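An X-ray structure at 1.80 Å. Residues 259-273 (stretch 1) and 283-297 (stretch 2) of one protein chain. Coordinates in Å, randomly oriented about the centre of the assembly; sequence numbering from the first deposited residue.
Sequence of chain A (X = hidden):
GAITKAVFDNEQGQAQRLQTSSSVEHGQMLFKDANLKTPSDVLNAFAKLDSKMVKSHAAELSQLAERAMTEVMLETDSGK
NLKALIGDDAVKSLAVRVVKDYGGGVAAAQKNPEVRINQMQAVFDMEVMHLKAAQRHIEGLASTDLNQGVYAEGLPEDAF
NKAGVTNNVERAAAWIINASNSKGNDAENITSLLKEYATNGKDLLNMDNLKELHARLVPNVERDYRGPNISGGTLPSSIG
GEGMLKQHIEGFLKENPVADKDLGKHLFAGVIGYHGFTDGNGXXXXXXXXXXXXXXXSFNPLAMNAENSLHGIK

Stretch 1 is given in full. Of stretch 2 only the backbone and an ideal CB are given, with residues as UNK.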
# COMPACT_ATOMS: atom_id res chain seq x y z
N ALA A 259 11.89 -12.14 16.87
CA ALA A 259 12.91 -13.17 16.85
C ALA A 259 13.12 -13.65 15.42
O ALA A 259 12.18 -13.72 14.64
CB ALA A 259 12.51 -14.34 17.76
N ASP A 260 14.36 -14.00 15.09
CA ASP A 260 14.68 -14.51 13.77
C ASP A 260 13.77 -15.66 13.36
O ASP A 260 13.41 -15.77 12.19
CB ASP A 260 16.13 -14.98 13.72
CG ASP A 260 17.12 -13.83 13.79
OD1 ASP A 260 16.69 -12.68 13.55
OD2 ASP A 260 18.31 -14.07 14.07
N LYS A 261 13.39 -16.51 14.31
CA LYS A 261 12.59 -17.68 13.94
C LYS A 261 11.14 -17.27 13.65
O LYS A 261 10.38 -18.05 13.06
CB LYS A 261 12.63 -18.75 15.04
CG LYS A 261 11.87 -18.36 16.29
CD LYS A 261 11.76 -19.52 17.28
CE LYS A 261 10.90 -20.65 16.73
NZ LYS A 261 10.82 -21.80 17.68
N ASP A 262 10.76 -16.07 14.07
CA ASP A 262 9.39 -15.58 13.81
C ASP A 262 9.30 -14.52 12.69
O ASP A 262 8.20 -14.12 12.31
CB ASP A 262 8.77 -14.97 15.07
CG ASP A 262 8.54 -15.99 16.19
OD1 ASP A 262 8.39 -17.20 15.89
OD2 ASP A 262 8.50 -15.58 17.37
N LEU A 263 10.43 -14.05 12.20
CA LEU A 263 10.41 -12.97 11.20
C LEU A 263 9.63 -13.39 9.96
O LEU A 263 8.87 -12.59 9.41
CB LEU A 263 11.83 -12.55 10.83
CG LEU A 263 11.93 -11.50 9.73
CD1 LEU A 263 11.25 -10.22 10.19
CD2 LEU A 263 13.38 -11.26 9.34
N GLY A 264 9.81 -14.62 9.48
CA GLY A 264 9.11 -15.03 8.28
C GLY A 264 7.61 -14.88 8.43
O GLY A 264 6.90 -14.47 7.51
N LYS A 265 7.10 -15.27 9.59
CA LYS A 265 5.66 -15.19 9.86
C LYS A 265 5.16 -13.75 9.79
O LYS A 265 4.07 -13.50 9.27
CB LYS A 265 5.34 -15.77 11.24
CG LYS A 265 5.54 -17.26 11.27
CD LYS A 265 5.08 -17.85 12.60
CE LYS A 265 5.96 -19.00 13.03
NZ LYS A 265 5.46 -20.24 12.45
N HIS A 266 5.92 -12.84 10.37
CA HIS A 266 5.52 -11.43 10.39
C HIS A 266 5.57 -10.83 9.00
O HIS A 266 4.75 -10.00 8.65
CB HIS A 266 6.42 -10.62 11.33
CG HIS A 266 6.16 -10.88 12.78
ND1 HIS A 266 5.15 -10.24 13.46
CD2 HIS A 266 6.74 -11.72 13.66
CE1 HIS A 266 5.14 -10.66 14.72
NE2 HIS A 266 6.09 -11.56 14.87
N LEU A 267 6.54 -11.25 8.19
CA LEU A 267 6.57 -10.77 6.81
C LEU A 267 5.42 -11.30 5.98
O LEU A 267 4.79 -10.57 5.23
CB LEU A 267 7.92 -11.12 6.16
CG LEU A 267 9.09 -10.35 6.80
CD1 LEU A 267 10.38 -10.87 6.17
CD2 LEU A 267 8.97 -8.82 6.61
N PHE A 268 5.15 -12.59 6.12
CA PHE A 268 4.02 -13.23 5.44
C PHE A 268 2.71 -12.53 5.81
O PHE A 268 1.89 -12.20 4.95
CB PHE A 268 3.98 -14.72 5.86
CG PHE A 268 2.78 -15.48 5.35
CD1 PHE A 268 2.87 -16.27 4.20
CD2 PHE A 268 1.56 -15.40 6.03
CE1 PHE A 268 1.80 -16.95 3.73
CE2 PHE A 268 0.47 -16.09 5.56
CZ PHE A 268 0.58 -16.86 4.39
N ALA A 269 2.50 -12.31 7.11
CA ALA A 269 1.27 -11.68 7.59
C ALA A 269 1.15 -10.26 7.03
O ALA A 269 0.06 -9.82 6.65
CB ALA A 269 1.27 -11.61 9.16
N GLY A 270 2.25 -9.53 7.05
CA GLY A 270 2.24 -8.15 6.61
C GLY A 270 1.93 -7.99 5.14
O GLY A 270 1.14 -7.12 4.74
N VAL A 271 2.58 -8.78 4.30
CA VAL A 271 2.35 -8.66 2.86
C VAL A 271 0.91 -9.02 2.51
O VAL A 271 0.25 -8.31 1.78
CB VAL A 271 3.27 -9.61 2.05
CG1 VAL A 271 2.89 -9.54 0.55
CG2 VAL A 271 4.71 -9.23 2.28
N ILE A 272 0.43 -10.15 3.01
CA ILE A 272 -0.85 -10.64 2.55
C ILE A 272 -1.95 -9.90 3.29
O ILE A 272 -2.97 -9.52 2.70
CB ILE A 272 -0.99 -12.17 2.73
CG1 ILE A 272 0.01 -12.90 1.81
CG2 ILE A 272 -2.40 -12.63 2.38
CD1 ILE A 272 0.23 -14.38 2.23
N GLY A 273 -1.71 -9.66 4.57
CA GLY A 273 -2.71 -9.06 5.45
C GLY A 273 -3.00 -7.60 5.13
O GLY A 273 -4.11 -7.11 5.34
N UNK A 283 2.25 -15.02 -3.43
CA UNK A 283 3.59 -15.43 -3.87
C UNK A 283 4.65 -14.66 -3.10
O UNK A 283 5.65 -15.24 -2.69
CB UNK A 283 3.76 -15.21 -5.37
N UNK A 284 4.47 -13.36 -2.92
CA UNK A 284 5.47 -12.58 -2.19
C UNK A 284 5.55 -13.00 -0.74
O UNK A 284 6.66 -13.11 -0.18
CB UNK A 284 5.15 -11.09 -2.28
N UNK A 285 4.39 -13.16 -0.11
CA UNK A 285 4.35 -13.50 1.32
C UNK A 285 5.05 -14.82 1.59
O UNK A 285 5.85 -14.95 2.54
CB UNK A 285 2.90 -13.57 1.82
N UNK A 286 4.77 -15.81 0.76
CA UNK A 286 5.46 -17.12 0.88
C UNK A 286 6.93 -17.03 0.55
O UNK A 286 7.75 -17.66 1.21
CB UNK A 286 4.81 -18.16 -0.04
N UNK A 287 7.29 -16.25 -0.46
CA UNK A 287 8.71 -16.09 -0.77
C UNK A 287 9.42 -15.41 0.41
O UNK A 287 10.51 -15.83 0.80
CB UNK A 287 8.90 -15.28 -2.05
N UNK A 288 8.84 -14.35 0.99
CA UNK A 288 9.54 -13.71 2.14
C UNK A 288 9.62 -14.63 3.37
O UNK A 288 10.61 -14.61 4.10
CB UNK A 288 8.83 -12.41 2.53
N UNK A 289 8.58 -15.42 3.60
CA UNK A 289 8.59 -16.37 4.71
C UNK A 289 9.76 -17.33 4.51
O UNK A 289 10.55 -17.56 5.45
CB UNK A 289 7.27 -17.13 4.80
N UNK A 290 9.86 -17.91 3.31
CA UNK A 290 10.92 -18.88 2.99
C UNK A 290 12.30 -18.25 3.10
O UNK A 290 13.21 -18.86 3.63
CB UNK A 290 10.72 -19.45 1.58
N UNK A 291 12.49 -17.05 2.58
CA UNK A 291 13.80 -16.43 2.68
C UNK A 291 14.16 -16.22 4.14
O UNK A 291 15.29 -16.50 4.55
CB UNK A 291 13.83 -15.10 1.92
N UNK A 292 13.22 -15.71 4.93
CA UNK A 292 13.49 -15.49 6.36
C UNK A 292 13.87 -16.81 7.03
O UNK A 292 14.81 -16.89 7.82
CB UNK A 292 12.27 -14.87 7.05
N UNK A 293 13.15 -17.86 6.69
CA UNK A 293 13.41 -19.17 7.29
C UNK A 293 14.81 -19.65 6.93
O UNK A 293 15.54 -20.20 7.78
CB UNK A 293 12.37 -20.19 6.83
N UNK A 294 15.17 -19.49 5.66
CA UNK A 294 16.44 -20.05 5.18
C UNK A 294 17.59 -19.28 5.81
O UNK A 294 18.59 -19.87 6.20
CB UNK A 294 16.53 -20.00 3.65
N UNK A 295 17.42 -17.97 5.97
CA UNK A 295 18.46 -17.17 6.60
C UNK A 295 18.61 -17.54 8.07
O UNK A 295 19.64 -17.22 8.69
CB UNK A 295 18.15 -15.68 6.46
N UNK A 296 17.60 -18.20 8.62
CA UNK A 296 17.70 -18.72 9.99
C UNK A 296 18.01 -20.22 10.01
O UNK A 296 17.73 -20.90 10.99
CB UNK A 296 16.40 -18.45 10.75
N UNK A 297 18.57 -20.72 8.91
CA UNK A 297 18.99 -22.14 8.79
C UNK A 297 17.87 -23.13 9.11
O UNK A 297 18.04 -24.12 9.84
CB UNK A 297 20.17 -22.41 9.72

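The two helices run almost exactly antiparallel, at 172°, with axes only 7.6 Å apart at closest approach. Spacing that tight makes small residues the first thing to look for, and Gly264 of stretch 1 already supplies one.

Position 283 points its CB away from stretch 1 and sets no demand; it is Arg283. At 284 the bond runs sideways, with an ideal CB 3.9 Å from Val271 CG1, so an apolar side chain that touches the valine and then moves off would suit. Met284 does this: its CB packs on the valine while its end leads away.

Position 285 is the strictest. Its CA lies 4.1 Å from Phe268 CA, and an ideal CB would sit 2.8 Å from Ile272 CD1, a clash with the isoleucine as it stands. Glycine fits best. Gly285 lets the backbones close up, and its O lies 3.7 Å from Phe268 CD1, at the edge of the ring.

At 286 the CB points sideways, 5.0 Å from Phe268 CE1. A long side chain with an aliphatic base could pack against the edge of the ring there, as could an apolar one. Arg286 puts its CG 3.9 Å from Phe268 CE1, against the ring edge, and its guanidinium finds partners elsewhere in the structure. Position 287 is out of reach, so stretch 1 does not choose Met287.

Position 288 points toward stretch 1, its ideal CB 4.0 Å from Leu267 CB and near Val271. A branched or long aliphatic residue is called for. Leu288 (chi1 m, chi2 t) meets Leu267 CB with its CB at 3.9 Å and Val271 CG2 with its CD1 at 3.8 Å.

At 289 the bond is sideways, but Gly264 leaves a side-chain-free surface beside it. A flat ring or a slim aliphatic could lie there. Tyr289, chi1 t, brings CD1 to 3.4 Å from Gly264 C; Gly264 C and Lys265 N both lie at the ring edge. A CB on Gly264 would clash with Tyr289 O, at 2.9 Å.

Position 290 points away and 291 sideways, with nothing of stretch 1 near an ideal CB, so stretch 1 specifies neither; they are Ala290 and Ile291. Position 292 points toward Gly264, with an ideal CB 3.4 Å from Gly264 CA. That is tight, favouring alanine or glycine. Ala292 places its methyl there, its CB 4.3 Å from Leu263 CG.

At 293 an ideal CB touches nothing of stretch 1, yet Lys261 O, Gly264 N and Lys265 N have no backbone partner within stretch 1, which invites a polar side chain working through water. Glu293, chi1 and chi2 both m, brings its end nearer: water 4 donates to Glu293 OE2 (2.5 Å) and to Lys261 O (3.0 Å), bridging the stretches.

Positions 294 and 295 are out of reach and unconstrained by stretch 1; they are Leu294 and Arg295. Position 296 points toward Asp260 and Lys261, where a compact polar residue would suit. Asn296 sets OD1 3.4 Å from Asp260 CB and ND2 3.6 Å from Lys261 CA. Position 297, with positive phi (54°), would suit glycine, asparagine or aspartate; it is Asp297, out of reach.

Stretch 2 283-297: RMGRMLYAIAELRND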
# COMPACT_ATOMS: atom_id res chain seq x y z
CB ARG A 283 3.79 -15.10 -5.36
CG ARG A 283 3.17 -16.14 -6.26
CD ARG A 283 3.27 -15.69 -7.70
NE ARG A 283 2.72 -16.73 -8.56
CZ ARG A 283 3.39 -17.32 -9.55
NH1 ARG A 283 4.62 -16.95 -9.83
NH2 ARG A 283 2.79 -18.26 -10.27
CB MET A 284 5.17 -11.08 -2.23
CG MET A 284 5.76 -10.36 -3.45
SD MET A 284 7.58 -10.47 -3.50
CE MET A 284 8.11 -9.20 -2.34
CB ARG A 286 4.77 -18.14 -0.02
CG ARG A 286 3.35 -18.39 0.42
CD ARG A 286 2.75 -19.71 -0.10
NE ARG A 286 1.37 -19.82 0.39
CZ ARG A 286 0.33 -19.28 -0.23
NH1 ARG A 286 0.52 -18.65 -1.38
NH2 ARG A 286 -0.88 -19.38 0.29
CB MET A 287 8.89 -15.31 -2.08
CG MET A 287 10.32 -14.89 -2.40
SD MET A 287 11.34 -16.34 -2.85
CE MET A 287 10.76 -16.62 -4.54
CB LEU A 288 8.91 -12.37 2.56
CG LEU A 288 8.98 -11.29 1.47
CD1 LEU A 288 8.37 -10.00 2.00
CD2 LEU A 288 10.40 -11.02 1.02
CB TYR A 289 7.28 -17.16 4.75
CG TYR A 289 7.29 -18.28 5.79
CD1 TYR A 289 7.09 -18.00 7.15
CD2 TYR A 289 7.50 -19.61 5.41
CE1 TYR A 289 7.08 -19.00 8.11
CE2 TYR A 289 7.50 -20.66 6.39
CZ TYR A 289 7.29 -20.34 7.72
OH TYR A 289 7.32 -21.35 8.66
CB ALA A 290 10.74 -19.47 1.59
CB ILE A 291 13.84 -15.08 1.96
CG1 ILE A 291 13.63 -15.28 0.45
CG2 ILE A 291 15.16 -14.35 2.23
CD1 ILE A 291 13.28 -13.94 -0.27
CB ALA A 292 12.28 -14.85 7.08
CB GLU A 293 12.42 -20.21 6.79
CG GLU A 293 11.03 -20.07 7.37
CD GLU A 293 11.00 -20.54 8.82
OE1 GLU A 293 10.99 -21.78 9.04
OE2 GLU A 293 11.00 -19.69 9.71
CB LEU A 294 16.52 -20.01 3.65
CG LEU A 294 15.54 -20.94 2.93
CD1 LEU A 294 15.65 -20.77 1.44
CD2 LEU A 294 15.76 -22.43 3.32
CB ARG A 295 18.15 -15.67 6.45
CG ARG A 295 18.28 -15.22 5.00
CD ARG A 295 17.99 -13.73 4.87
NE ARG A 295 18.24 -13.25 3.51
CZ ARG A 295 18.11 -11.97 3.17
NH1 ARG A 295 17.72 -11.09 4.10
NH2 ARG A 295 18.36 -11.58 1.93
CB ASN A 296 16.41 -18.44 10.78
CG ASN A 296 16.64 -18.48 12.29
OD1 ASN A 296 17.62 -17.94 12.80
ND2 ASN A 296 15.73 -19.11 13.02
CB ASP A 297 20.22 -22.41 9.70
CG ASP A 297 20.89 -23.75 9.40
OD1 ASP A 297 20.82 -24.21 8.24
OD2 ASP A 297 21.52 -24.34 10.32
O HOH W 1 11.60 -16.88 10.05
O HOH W 2 14.94 -15.05 9.97
O HOH W 3 8.99 -17.42 10.89
O HOH W 4 10.81 -20.79 11.98
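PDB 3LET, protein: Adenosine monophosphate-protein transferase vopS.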